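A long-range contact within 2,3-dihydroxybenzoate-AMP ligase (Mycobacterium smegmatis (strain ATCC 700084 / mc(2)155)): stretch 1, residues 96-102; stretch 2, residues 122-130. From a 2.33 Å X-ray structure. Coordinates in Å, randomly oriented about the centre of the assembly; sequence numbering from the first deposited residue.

Stretch 1 (96-102) DRVLVQL
Stretch 2, residues 122-130: PVMCLPGHR

Five hydrogen bonds join the two stretches, three between backbones and two from the amide of Gln101. The backbone set has the alternating pattern of a parallel sheet: Val123 N donates to Val98 O (2.8 Å, N-H...O angle 163°), Val100 N donates to Val123 O (2.9 Å, 153°), and Cys125 N donates to Val100 O (2.9 Å, 139°). Val123 thus uses both its N and its O on the residues flanking Leu99, its register partner. Pro122 has no amide hydrogen to give, but its CA lies 3.4 Å from Val98 O with an angle of 143° at the hydrogen, a CA-H...O contact beside the stronger bond to that carbonyl.

The register pairs Val98 with Pro122 and Leu99 with Val123, both at a CA-CA distance of 4.8 Å, then Val100 with Met124 at 5.5 Å. The strands run in the same direction, with axes inclined by 34° and 4.5 Å apart at closest approach. From Arg97 to Gln101 phi spans -74° to -142° and psi 91° to 141°; Pro122, Val123 and Met124 have phi/psi of -69/145, -105/114 and -85/87.

The side chain of Gln101 bonds to a turn in the second stretch. It is extended (chi1 t, chi2 t, chi3 59°), which brings Gln101 NE2 to Leu126 O (2.8 Å, 151°) and His129 O (3.2 Å, 166°). A single amide nitrogen therefore donates to carbonyls at both ends of the type I turn from Leu126 to His129. The turn has its own backbone bond from His129 N to Leu126 O (3.1 Å), so Leu126 O accepts twice. Arg130 NH1 donates to Pro127 O (2.8 Å) and also to His129 O (3.2 Å).

Water 1 also links the stretches, accepting from Leu102 N (3.2 Å) and donating to Cys125 O (2.9 Å).

Apolar packing occupies both faces of the sheet. Leu99 and Val123 share one face: Leu99, with chi1 m and chi2 t, places CD2 3.6 Å from Val123 CB, while Val123 is t. The same Leu99 CD2 lies 4.4 Å from Cys125 SG, a looser contact made with Cys125 chi1 at -49°. On the other face are Val98, Val100, Pro122 and Met124. There Val100, also t, sets CG2 4.0 Å from Pro122 CB, a ring with C-gamma endo pucker. Together the stretches bury 469 Å², both sides summed.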

# COMPACT_ATOMS: atom_id res chain seq x y z
N ASP A 96 6.47 -9.89 16.26
CA ASP A 96 6.89 -10.80 15.19
C ASP A 96 6.12 -10.51 13.92
O ASP A 96 4.91 -10.34 13.94
CB ASP A 96 6.67 -12.26 15.59
CG ASP A 96 7.79 -12.80 16.48
OD1 ASP A 96 8.71 -12.02 16.82
OD2 ASP A 96 7.75 -14.01 16.84
N ARG A 97 6.81 -10.48 12.79
CA ARG A 97 6.11 -10.18 11.56
C ARG A 97 5.79 -11.48 10.84
O ARG A 97 6.56 -12.45 10.89
CB ARG A 97 6.95 -9.19 10.76
CG ARG A 97 7.24 -8.03 11.72
CD ARG A 97 8.16 -6.98 11.26
NE ARG A 97 9.57 -7.26 11.47
CZ ARG A 97 10.18 -7.39 12.64
NH1 ARG A 97 11.49 -7.59 12.67
NH2 ARG A 97 9.50 -7.34 13.78
N VAL A 98 4.61 -11.51 10.26
CA VAL A 98 4.06 -12.70 9.64
C VAL A 98 3.59 -12.36 8.24
O VAL A 98 2.76 -11.48 8.06
CB VAL A 98 2.89 -13.29 10.50
CG1 VAL A 98 2.22 -14.47 9.78
CG2 VAL A 98 3.40 -13.69 11.90
N LEU A 99 4.12 -13.05 7.24
CA LEU A 99 3.71 -12.82 5.86
C LEU A 99 2.32 -13.40 5.66
O LEU A 99 2.07 -14.54 5.99
CB LEU A 99 4.69 -13.43 4.87
CG LEU A 99 6.12 -12.90 4.87
CD1 LEU A 99 6.94 -13.59 3.78
CD2 LEU A 99 6.14 -11.41 4.67
N VAL A 100 1.42 -12.60 5.09
CA VAL A 100 0.06 -13.06 4.84
C VAL A 100 -0.34 -12.92 3.36
O VAL A 100 -0.20 -11.85 2.75
CB VAL A 100 -0.95 -12.28 5.70
CG1 VAL A 100 -2.36 -12.80 5.48
CG2 VAL A 100 -0.56 -12.38 7.16
N GLN A 101 -0.84 -14.02 2.78
CA GLN A 101 -1.31 -14.03 1.40
C GLN A 101 -2.56 -14.90 1.28
O GLN A 101 -2.47 -16.10 1.05
CB GLN A 101 -0.21 -14.54 0.46
CG GLN A 101 -0.62 -14.53 -1.02
CD GLN A 101 0.53 -14.86 -1.98
OE1 GLN A 101 1.14 -15.94 -1.91
NE2 GLN A 101 0.82 -13.93 -2.88
N LEU A 102 -3.72 -14.28 1.43
CA LEU A 102 -4.99 -15.00 1.44
C LEU A 102 -5.98 -14.46 0.40
O LEU A 102 -6.04 -13.25 0.15
CB LEU A 102 -5.62 -14.94 2.82
CG LEU A 102 -4.91 -15.66 3.97
CD1 LEU A 102 -5.68 -15.41 5.25
CD2 LEU A 102 -4.86 -17.14 3.68
N PRO A 122 1.25 -8.34 10.81
CA PRO A 122 1.07 -8.96 9.50
C PRO A 122 1.63 -8.11 8.36
O PRO A 122 1.63 -6.88 8.43
CB PRO A 122 -0.45 -9.12 9.39
CG PRO A 122 -0.99 -8.06 10.29
CD PRO A 122 -0.04 -7.99 11.43
N VAL A 123 2.15 -8.79 7.35
CA VAL A 123 2.61 -8.20 6.11
C VAL A 123 1.57 -8.53 5.04
O VAL A 123 1.35 -9.70 4.70
CB VAL A 123 3.99 -8.74 5.70
CG1 VAL A 123 4.41 -8.20 4.36
CG2 VAL A 123 5.02 -8.39 6.78
N MET A 124 0.90 -7.51 4.53
CA MET A 124 -0.24 -7.74 3.65
C MET A 124 0.19 -7.94 2.19
O MET A 124 0.22 -6.99 1.40
CB MET A 124 -1.22 -6.59 3.78
CG MET A 124 -1.52 -6.23 5.22
SD MET A 124 -2.14 -7.64 6.16
CE MET A 124 -3.80 -7.80 5.51
N CYS A 125 0.51 -9.18 1.85
CA CYS A 125 0.90 -9.53 0.48
C CYS A 125 -0.32 -9.64 -0.43
O CYS A 125 -1.40 -10.04 0.00
CB CYS A 125 1.68 -10.83 0.45
SG CYS A 125 3.03 -10.88 1.66
N LEU A 126 -0.12 -9.25 -1.69
CA LEU A 126 -1.13 -9.33 -2.74
C LEU A 126 -1.02 -10.66 -3.49
O LEU A 126 0.05 -11.27 -3.52
CB LEU A 126 -0.98 -8.15 -3.69
CG LEU A 126 -0.97 -6.86 -2.88
CD1 LEU A 126 -0.70 -5.66 -3.76
CD2 LEU A 126 -2.30 -6.72 -2.10
N PRO A 127 -2.12 -11.11 -4.11
CA PRO A 127 -2.14 -12.45 -4.74
C PRO A 127 -1.19 -12.59 -5.94
O PRO A 127 -0.84 -13.71 -6.30
CB PRO A 127 -3.60 -12.61 -5.19
CG PRO A 127 -4.13 -11.21 -5.28
CD PRO A 127 -3.44 -10.45 -4.19
N GLY A 128 -0.77 -11.47 -6.53
CA GLY A 128 0.11 -11.49 -7.68
C GLY A 128 1.58 -11.55 -7.33
O GLY A 128 2.44 -11.57 -8.22
N HIS A 129 1.88 -11.56 -6.03
CA HIS A 129 3.25 -11.73 -5.55
C HIS A 129 3.68 -13.18 -5.67
O HIS A 129 2.92 -14.09 -5.32
CB HIS A 129 3.37 -11.28 -4.09
CG HIS A 129 3.27 -9.80 -3.89
ND1 HIS A 129 2.72 -9.23 -2.76
CD2 HIS A 129 3.67 -8.76 -4.68
CE1 HIS A 129 2.77 -7.91 -2.87
NE2 HIS A 129 3.34 -7.60 -4.02
N ARG A 130 4.91 -13.40 -6.15
CA ARG A 130 5.47 -14.75 -6.26
C ARG A 130 6.72 -14.89 -5.38
O ARG A 130 6.97 -14.05 -4.51
CB ARG A 130 5.81 -15.11 -7.71
CG ARG A 130 4.58 -15.25 -8.61
CD ARG A 130 3.65 -16.31 -8.08
NE ARG A 130 2.51 -16.51 -8.97
CZ ARG A 130 1.30 -15.98 -8.78
NH1 ARG A 130 1.08 -15.20 -7.72
NH2 ARG A 130 0.32 -16.21 -9.65
O HOH W 1 -3.27 -11.14 1.99